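Long-range contact in nucleoside phosphorylase, putative (Trypanosoma brucei, PDB 3BJE), which cleaves uridine with phosphate to uracil and ribose 1-phosphate, working as a homodimeric uridine phosphorylase: residues T148-A162 / A312-F326. Residues are numbered along the deposited sequence; the frame is centred on the assembly and turned at random. Where two conformers were deposited one is given.
With URA (uracil), chain D; R1P (1-O-phosphono-alpha-D-ribofuranose), chain C.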
ATOM      1  N   THR A 148      10.374 -10.617  -0.877  1.00 18.22           N
ATOM      2  CA  THR A 148       9.906 -11.876  -1.441  1.00 14.86           C
ATOM      3  C   THR A 148       9.144 -11.533  -2.700  1.00 17.57           C
ATOM      4  O   THR A 148       8.727 -10.404  -2.885  1.00 17.08           O
ATOM      5  CB  THR A 148       9.002 -12.666  -0.470  1.00 20.13           C
ATOM      6  OG1 THR A 148       7.831 -11.902  -0.140  1.00 19.00           O
ATOM      7  CG2 THR A 148       9.791 -13.065   0.798  1.00 19.46           C
ATOM      8  N   CYS A 149       8.978 -12.502  -3.583  1.00 14.89           N
ATOM      9  CA  CYS A 149       8.302 -12.203  -4.846  1.00 17.43           C
ATOM     10  C   CYS A 149       7.768 -13.440  -5.528  1.00 17.81           C
ATOM     11  O   CYS A 149       8.029 -14.581  -5.098  1.00 17.13           O
ATOM     12  CB  CYS A 149       9.287 -11.504  -5.789  1.00 17.93           C
ATOM     13  SG  CYS A 149      10.648 -12.612  -6.321  1.00 17.71           S
ATOM     14  N   GLY A 150       7.001 -13.222  -6.590  1.00 17.01           N
ATOM     15  CA  GLY A 150       6.648 -14.288  -7.520  1.00 14.07           C
ATOM     16  C   GLY A 150       7.525 -14.216  -8.752  1.00 14.17           C
ATOM     17  O   GLY A 150       8.141 -13.172  -9.009  1.00 16.60           O
ATOM     18  N   SER A 151       7.626 -15.329  -9.483  1.00 18.43           N
ATOM     19  CA  SER A 151       8.290 -15.315 -10.790  1.00 18.34           C
ATOM     20  C   SER A 151       7.410 -15.938 -11.867  1.00 16.06           C
ATOM     21  O   SER A 151       6.904 -17.045 -11.685  1.00 17.29           O
ATOM     22  CB  SER A 151       9.629 -16.052 -10.767  1.00 18.27           C
ATOM     23  OG  SER A 151      10.200 -16.096 -12.072  1.00 18.18           O
ATOM     24  N   PRO A 152       7.234 -15.227 -12.991  1.00 13.68           N
ATOM     25  CA  PRO A 152       6.550 -15.734 -14.170  1.00 13.93           C
ATOM     26  C   PRO A 152       7.478 -16.456 -15.153  1.00 17.29           C
ATOM     27  O   PRO A 152       7.018 -16.910 -16.198  1.00 19.02           O
ATOM     28  CB  PRO A 152       6.042 -14.447 -14.819  1.00 15.41           C
ATOM     29  CG  PRO A 152       7.121 -13.504 -14.555  1.00 16.67           C
ATOM     30  CD  PRO A 152       7.601 -13.803 -13.174  1.00 15.19           C
ATOM     31  N   ALA A 153       8.766 -16.530 -14.821  1.00 16.80           N
ATOM     32  CA  ALA A 153       9.786 -17.108 -15.702  1.00 17.36           C
ATOM     33  C   ALA A 153       9.979 -18.591 -15.426  1.00 19.31           C
ATOM     34  O   ALA A 153      10.280 -18.978 -14.298  1.00 17.65           O
ATOM     35  CB  ALA A 153      11.101 -16.396 -15.486  1.00 17.15           C
ATOM     36  N   GLU A 154       9.835 -19.424 -16.454  1.00 23.00           N
ATOM     37  CA  GLU A 154       9.976 -20.869 -16.258  1.00 26.84           C
ATOM     38  C   GLU A 154      11.374 -21.224 -15.770  1.00 24.64           C
ATOM     39  O   GLU A 154      11.527 -22.086 -14.915  1.00 21.55           O
ATOM     40  CB  GLU A 154       9.624 -21.652 -17.537  1.00 29.69           C
ATOM     41  CG  GLU A 154      10.056 -23.134 -17.560  1.00 38.34           C
ATOM     42  CD  GLU A 154       9.722 -23.927 -16.286  1.00 46.29           C
ATOM     43  OE1 GLU A 154       8.935 -23.444 -15.435  1.00 50.21           O
ATOM     44  OE2 GLU A 154      10.268 -25.049 -16.143  1.00 51.19           O
ATOM     45  N   SER A 155      12.382 -20.538 -16.285  1.00 24.98           N
ATOM     46  CA  SER A 155      13.767 -20.855 -15.949  1.00 26.88           C
ATOM     47  C   SER A 155      14.117 -20.555 -14.478  1.00 26.14           C
ATOM     48  O   SER A 155      14.980 -21.211 -13.902  1.00 30.31           O
ATOM     49  CB  SER A 155      14.713 -20.082 -16.875  1.00 26.72           C
ATOM     50  OG  SER A 155      14.561 -18.681 -16.710  1.00 31.21           O
ATOM     51  N   VAL A 156      13.448 -19.581 -13.867  1.00 22.67           N
ATOM     52  CA  VAL A 156      13.853 -19.104 -12.551  1.00 22.01           C
ATOM     53  C   VAL A 156      13.477 -20.101 -11.444  1.00 23.10           C
ATOM     54  O   VAL A 156      12.300 -20.361 -11.223  1.00 22.80           O
ATOM     55  CB  VAL A 156      13.241 -17.724 -12.260  1.00 20.22           C
ATOM     56  CG1 VAL A 156      13.576 -17.270 -10.842  1.00 24.76           C
ATOM     57  CG2 VAL A 156      13.730 -16.690 -13.287  1.00 18.72           C
ATOM     58  N   PRO A 157      14.483 -20.658 -10.733  1.00 22.67           N
ATOM     59  CA  PRO A 157      14.175 -21.670  -9.707  1.00 23.59           C
ATOM     60  C   PRO A 157      13.445 -21.127  -8.467  1.00 22.11           C
ATOM     61  O   PRO A 157      13.609 -19.960  -8.126  1.00 24.09           O
ATOM     62  CB  PRO A 157      15.559 -22.181  -9.277  1.00 24.20           C
ATOM     63  CG  PRO A 157      16.535 -21.628 -10.254  1.00 24.43           C
ATOM     64  CD  PRO A 157      15.930 -20.397 -10.827  1.00 23.98           C
ATOM     65  N   PRO A 158      12.683 -21.994  -7.772  1.00 21.12           N
ATOM     66  CA  PRO A 158      12.108 -21.675  -6.472  1.00 18.21           C
ATOM     67  C   PRO A 158      13.201 -21.222  -5.503  1.00 17.85           C
ATOM     68  O   PRO A 158      14.271 -21.832  -5.452  1.00 18.52           O
ATOM     69  CB  PRO A 158      11.526 -23.014  -6.000  1.00 20.35           C
ATOM     70  CG  PRO A 158      11.286 -23.783  -7.228  1.00 21.80           C
ATOM     71  CD  PRO A 158      12.354 -23.368  -8.193  1.00 21.50           C
ATOM     72  N   LEU A 159      12.937 -20.146  -4.772  1.00 17.17           N
ATOM     73  CA  LEU A 159      13.848 -19.637  -3.750  1.00 18.16           C
ATOM     74  C   LEU A 159      15.160 -19.060  -4.292  1.00 20.67           C
ATOM     75  O   LEU A 159      16.071 -18.775  -3.512  1.00 20.78           O
ATOM     76  CB  LEU A 159      14.124 -20.705  -2.670  1.00 16.18           C
ATOM     77  CG  LEU A 159      12.870 -21.236  -1.969  1.00 19.05           C
ATOM     78  CD1 LEU A 159      13.229 -22.364  -1.020  1.00 21.66           C
ATOM     79  CD2 LEU A 159      12.138 -20.107  -1.233  1.00 20.34           C
ATOM     80  N   ALA A 160      15.264 -18.877  -5.609  1.00 18.59           N
ATOM     81  CA  ALA A 160      16.336 -18.057  -6.176  1.00 15.51           C
ATOM     82  C   ALA A 160      16.166 -16.600  -5.731  1.00 15.51           C
ATOM     83  O   ALA A 160      15.064 -16.167  -5.347  1.00 17.79           O
ATOM     84  CB  ALA A 160      16.332 -18.133  -7.688  1.00 16.72           C
ATOM     85  N   LEU A 161      17.278 -15.868  -5.775  1.00 14.05           N
ATOM     86  CA  LEU A 161      17.277 -14.432  -5.493  1.00 14.69           C
ATOM     87  C   LEU A 161      17.167 -13.702  -6.814  1.00 16.13           C
ATOM     88  O   LEU A 161      18.069 -13.744  -7.640  1.00 17.96           O
ATOM     89  CB  LEU A 161      18.537 -14.009  -4.739  1.00 17.52           C
ATOM     90  CG  LEU A 161      18.561 -12.558  -4.215  1.00 15.96           C
ATOM     91  CD1 LEU A 161      17.425 -12.280  -3.210  1.00 19.66           C
ATOM     92  CD2 LEU A 161      19.933 -12.223  -3.602  1.00 17.93           C
ATOM     93  N   ALA A 162      16.037 -13.032  -7.029  1.00 16.42           N
ATOM     94  CA  ALA A 162      15.816 -12.301  -8.266  1.00 16.68           C
ATOM     95  C   ALA A 162      16.238 -10.841  -8.057  1.00 16.77           C
ATOM     96  O   ALA A 162      15.633 -10.090  -7.265  1.00 16.63           O
ATOM     97  CB  ALA A 162      14.366 -12.394  -8.679  1.00 17.96           C
ATOM     98  N   ALA A 312      16.365  -6.951  -4.437  1.00 17.92           N
ATOM     99  CA  ALA A 312      16.591  -8.365  -4.676  1.00 18.00           C
ATOM    100  C   ALA A 312      15.551  -9.081  -3.848  1.00 20.21           C
ATOM    101  O   ALA A 312      15.374  -8.756  -2.686  1.00 18.78           O
ATOM    102  CB  ALA A 312      18.000  -8.790  -4.253  1.00 19.89           C
ATOM    103  N   CYS A 313      14.860 -10.053  -4.439  1.00 16.58           N
ATOM    104  CA  CYS A 313      13.755 -10.702  -3.750  1.00 17.21           C
ATOM    105  C   CYS A 313      13.817 -12.203  -3.901  1.00 18.30           C
ATOM    106  O   CYS A 313      14.067 -12.690  -4.987  1.00 18.69           O
ATOM    107  CB  CYS A 313      12.424 -10.215  -4.314  1.00 16.63           C
ATOM    108  SG  CYS A 313      12.129  -8.435  -4.174  1.00 20.39           S
ATOM    109  N   VAL A 314      13.552 -12.919  -2.812  1.00 18.47           N
ATOM    110  CA  VAL A 314      13.510 -14.362  -2.824  1.00 19.89           C
ATOM    111  C   VAL A 314      12.215 -14.832  -3.504  1.00 19.41           C
ATOM    112  O   VAL A 314      11.126 -14.380  -3.153  1.00 19.88           O
ATOM    113  CB  VAL A 314      13.609 -14.932  -1.367  1.00 19.18           C
ATOM    114  CG1 VAL A 314      13.523 -16.458  -1.340  1.00 16.93           C
ATOM    115  CG2 VAL A 314      14.905 -14.471  -0.690  1.00 18.85           C
ATOM    116  N   VAL A 315      12.345 -15.770  -4.444  1.00 17.75           N
ATOM    117  CA  VAL A 315      11.182 -16.266  -5.191  1.00 19.18           C
ATOM    118  C   VAL A 315      10.427 -17.266  -4.324  1.00 20.58           C
ATOM    119  O   VAL A 315      10.884 -18.387  -4.126  1.00 20.75           O
ATOM    120  CB  VAL A 315      11.596 -16.889  -6.544  1.00 19.94           C
ATOM    121  CG1 VAL A 315      10.387 -17.487  -7.312  1.00 20.90           C
ATOM    122  CG2 VAL A 315      12.300 -15.856  -7.401  1.00 15.57           C
ATOM    123  N   VAL A 316       9.284 -16.847  -3.784  1.00 19.48           N
ATOM    124  CA  VAL A 316       8.464 -17.703  -2.921  1.00 19.63           C
ATOM    125  C   VAL A 316       7.205 -18.235  -3.609  1.00 22.77           C
ATOM    126  O   VAL A 316       6.497 -19.071  -3.051  1.00 25.10           O
ATOM    127  CB  VAL A 316       8.058 -16.981  -1.629  1.00 21.50           C
ATOM    128  CG1 VAL A 316       9.296 -16.535  -0.845  1.00 21.73           C
ATOM    129  CG2 VAL A 316       7.157 -15.776  -1.942  1.00 22.97           C
ATOM    130  N   SER A 317       6.934 -17.758  -4.817  1.00 23.13           N
ATOM    131  CA  SER A 317       5.795 -18.241  -5.580  0.50 24.39           C
ATOM    132  C   SER A 317       6.212 -18.442  -7.019  1.00 24.42           C
ATOM    133  O   SER A 317       6.687 -17.523  -7.679  1.00 22.11           O
ATOM    134  CB  SER A 317       4.638 -17.251  -5.513  0.50 22.56           C
ATOM    135  OG  SER A 317       3.576 -17.676  -6.351  0.50 24.01           O
ATOM    136  N   LYS A 318       6.067 -19.670  -7.499  1.00 30.02           N
ATOM    137  CA  LYS A 318       6.308 -19.956  -8.897  1.00 34.48           C
ATOM    138  C   LYS A 318       4.933 -20.034  -9.492  1.00 35.94           C
ATOM    139  O   LYS A 318       4.123 -20.884  -9.126  1.00 33.09           O
ATOM    140  CB  LYS A 318       7.075 -21.262  -9.104  1.00 35.73           C
ATOM    141  CG  LYS A 318       8.598 -21.134  -8.966  1.00 37.47           C
ATOM    142  CD  LYS A 318       9.255 -20.163  -9.968  1.00 35.94           C
ATOM    143  CE  LYS A 318       9.074 -20.537 -11.441  1.00 33.03           C
ATOM    144  NZ  LYS A 318      10.026 -21.575 -11.913  1.00 27.98           N
ATOM    145  N   ARG A 319       4.674 -19.094 -10.385  1.00 39.46           N
ATOM    146  CA  ARG A 319       3.372 -18.919 -10.971  1.00 39.97           C
ATOM    147  C   ARG A 319       3.274 -19.778 -12.242  1.00 40.45           C
ATOM    148  O   ARG A 319       2.191 -19.964 -12.784  1.00 40.07           O
ATOM    149  CB  ARG A 319       3.160 -17.422 -11.255  1.00 40.35           C
ATOM    150  CG  ARG A 319       3.321 -16.486 -10.006  1.00 40.59           C
ATOM    151  CD  ARG A 319       2.088 -16.496  -9.089  1.00 37.51           C
ATOM    152  NE  ARG A 319       0.815 -16.336  -9.807  1.00 30.13           N
ATOM    153  CZ  ARG A 319       0.279 -15.171 -10.187  1.00 29.91           C
ATOM    154  NH1 ARG A 319       0.886 -14.021  -9.906  1.00 27.32           N
ATOM    155  NH2 ARG A 319      -0.877 -15.160 -10.846  1.00 29.77           N
ATOM    156  N   VAL A 320       4.416 -20.294 -12.703  1.00 39.92           N
ATOM    157  CA  VAL A 320       4.484 -21.262 -13.808  1.00 41.00           C
ATOM    158  C   VAL A 320       5.285 -22.486 -13.347  1.00 42.47           C
ATOM    159  O   VAL A 320       5.941 -22.442 -12.307  1.00 42.62           O
ATOM    160  CB  VAL A 320       5.182 -20.664 -15.055  1.00 40.21           C
ATOM    161  CG1 VAL A 320       4.543 -19.336 -15.460  1.00 37.97           C
ATOM    162  CG2 VAL A 320       6.680 -20.497 -14.802  1.00 38.70           C
ATOM    163  N   GLY A 321       5.233 -23.571 -14.119  1.00 44.71           N
ATOM    164  CA  GLY A 321       6.069 -24.749 -13.858  1.00 46.22           C
ATOM    165  C   GLY A 321       5.775 -25.469 -12.549  1.00 47.57           C
ATOM    166  O   GLY A 321       5.008 -26.431 -12.520  1.00 48.34           O
ATOM    167  N   GLU A 322       6.399 -25.014 -11.465  1.00 48.48           N
ATOM    168  CA  GLU A 322       6.152 -25.594 -10.140  1.00 49.20           C
ATOM    169  C   GLU A 322       4.722 -25.307  -9.689  1.00 49.23           C
ATOM    170  O   GLU A 322       4.069 -26.169  -9.097  1.00 49.37           O
ATOM    171  CB  GLU A 322       7.145 -25.064  -9.095  1.00 49.10           C
ATOM    172  CG  GLU A 322       8.566 -25.629  -9.214  1.00 48.77           C
ATOM    173  CD  GLU A 322       9.439 -24.903 -10.239  1.00 48.53           C
ATOM    174  OE1 GLU A 322       9.007 -23.858 -10.778  1.00 47.07           O
ATOM    175  OE2 GLU A 322      10.565 -25.384 -10.503  1.00 45.92           O
ATOM    176  N   LYS A 323       4.248 -24.093  -9.970  1.00 49.45           N
ATOM    177  CA  LYS A 323       2.881 -23.682  -9.634  1.00 49.46           C
ATOM    178  C   LYS A 323       2.623 -23.935  -8.144  1.00 48.46           C
ATOM    179  O   LYS A 323       1.587 -24.476  -7.754  1.00 47.27           O
ATOM    180  CB  LYS A 323       1.875 -24.400 -10.544  1.00 50.74           C
ATOM    181  CG  LYS A 323       2.368 -24.507 -11.992  1.00 52.09           C
ATOM    182  CD  LYS A 323       1.254 -24.568 -13.020  1.00 53.38           C
ATOM    183  CE  LYS A 323       1.833 -24.599 -14.433  1.00 53.37           C
ATOM    184  NZ  LYS A 323       0.801 -24.829 -15.483  1.00 53.54           N
ATOM    185  N   LYS A 324       3.604 -23.524  -7.334  1.00 46.93           N
ATOM    186  CA  LYS A 324       3.661 -23.784  -5.892  1.00 46.26           C
ATOM    187  C   LYS A 324       4.120 -22.528  -5.171  1.00 43.36           C
ATOM    188  O   LYS A 324       4.684 -21.626  -5.793  1.00 39.99           O
ATOM    189  CB  LYS A 324       4.708 -24.865  -5.591  1.00 46.87           C
ATOM    190  CG  LYS A 324       4.210 -26.296  -5.562  1.00 49.59           C
ATOM    191  CD  LYS A 324       5.271 -27.229  -4.953  1.00 49.64           C
ATOM    192  CE  LYS A 324       6.465 -27.450  -5.892  1.00 51.39           C
ATOM    193  NZ  LYS A 324       7.596 -28.179  -5.242  1.00 50.60           N
ATOM    194  N   MET A 325       3.906 -22.498  -3.856  1.00 40.74           N
ATOM    195  CA  MET A 325       4.555 -21.516  -2.988  1.00 41.53           C
ATOM    196  C   MET A 325       5.585 -22.198  -2.097  1.00 40.23           C
ATOM    197  O   MET A 325       5.432 -23.368  -1.734  1.00 37.90           O
ATOM    198  CB  MET A 325       3.540 -20.774  -2.128  1.00 42.27           C
ATOM    199  CG  MET A 325       2.760 -19.700  -2.896  1.00 44.92           C
ATOM    200  SD  MET A 325       2.087 -18.475  -1.765  1.00 48.90           S
ATOM    201  CE  MET A 325       3.563 -17.557  -1.311  1.00 51.83           C
ATOM    202  N   PHE A 326       6.629 -21.452  -1.749  1.00 37.41           N
ATOM    203  CA  PHE A 326       7.760 -21.989  -1.003  1.00 37.97           C
ATOM    204  C   PHE A 326       7.983 -21.123   0.224  1.00 36.84           C
ATOM    205  O   PHE A 326       8.762 -20.166   0.208  1.00 37.90           O
ATOM    206  CB  PHE A 326       8.999 -22.060  -1.901  1.00 37.21           C
ATOM    207  CG  PHE A 326       8.760 -22.822  -3.170  1.00 39.03           C
ATOM    208  CD1 PHE A 326       8.999 -24.189  -3.232  1.00 40.80           C
ATOM    209  CD2 PHE A 326       8.244 -22.180  -4.292  1.00 42.23           C
ATOM    210  CE1 PHE A 326       8.751 -24.904  -4.406  1.00 41.43           C
ATOM    211  CE2 PHE A 326       7.991 -22.884  -5.467  1.00 41.69           C
ATOM    212  CZ  PHE A 326       8.247 -24.246  -5.525  1.00 39.35           C
TER
HETATM  213  N1  URA D 501       5.009 -11.372  -3.246  1.00 23.69           N
HETATM  214  C2  URA D 501       4.263 -10.877  -4.258  1.00 17.09           C
HETATM  215  O2  URA D 501       3.980  -9.639  -4.332  1.00 16.44           O
HETATM  216  N3  URA D 501       3.793 -11.693  -5.189  1.00 18.01           N
HETATM  217  C4  URA D 501       4.039 -13.017  -5.149  1.00 19.21           C
HETATM  218  O4  URA D 501       3.576 -13.731  -6.054  1.00 20.74           O
HETATM  219  C5  URA D 501       4.787 -13.546  -4.115  1.00 21.54           C
HETATM  220  C6  URA D 501       5.271 -12.680  -3.153  1.00 22.36           C
HETATM  221  C5  R1P C 401       3.107  -9.520  -0.319  1.00 22.94           C
HETATM  222  O5  R1P C 401       2.971 -10.807   0.300  1.00 20.82           O
HETATM  223  C4  R1P C 401       4.378  -8.834   0.145  1.00 21.45           C
HETATM  224  O4  R1P C 401       5.522  -9.695   0.011  1.00 28.06           O
HETATM  225  C1  R1P C 401       6.502  -9.105  -0.851  1.00 27.13           C
HETATM  226  C2  R1P C 401       5.681  -8.126  -1.707  1.00 24.34           C
HETATM  227  O2  R1P C 401       6.421  -7.118  -2.435  1.00 19.17           O
HETATM  228  C3  R1P C 401       4.687  -7.592  -0.673  1.00 21.59           C
HETATM  229  O3  R1P C 401       5.270  -6.605   0.194  1.00 20.92           O
HETATM  230  O1  R1P C 401       7.630  -8.503  -0.132  1.00 24.69           O
HETATM  231  P   R1P C 401       7.978  -8.568   1.445  1.00 24.37           P
HETATM  232  O1P R1P C 401       6.772  -7.802   2.010  1.00 24.46           O
HETATM  233  O2P R1P C 401       9.291  -7.814   1.559  1.00 25.15           O
HETATM  234  O3P R1P C 401       8.006  -9.990   1.904  1.00 25.49           O
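In the nucleoside phosphorylase fold, strand 308–318 runs parallel to strand 142–151 and antiparallel to strand 161–169, and V314 is where the pairings meet, parallel to T148 and antiparallel to L161, beside the nucleoside pocket. The parallel register slips by one residue at a beta bulge: C149 O takes V316 N at 2.9 Å, with a weak second bond from S317 N, and pairing resumes as S151 N reaches S317 O. Uracil lies against the bulge, C5 3.3 Å from C149 C, with V316 CG2 and S317 CB close by, while T148 OG1, set between its backbone N and carbonyl carbon (chi1 61°), bonds ribose-1-phosphate O3P at 2.8 Å. On the antiparallel side, V315 N bonds A160 O, and L159 N, in the type II turn P157–A160, meets a lone pair of V315 O in the carbonyl plane. P158 CB sits over the centre of the F326 ring, 3.5 Å from the centroid, a CH-pi contact. K318 also grips the connecting loop: bent at chi2, chi3 and chi4, it curls its ammonium back to V156 O at 2.7 Å, and NZ meets E322 OE1 on the syn side of the carboxylate, a salt bridge also at 2.7 Å.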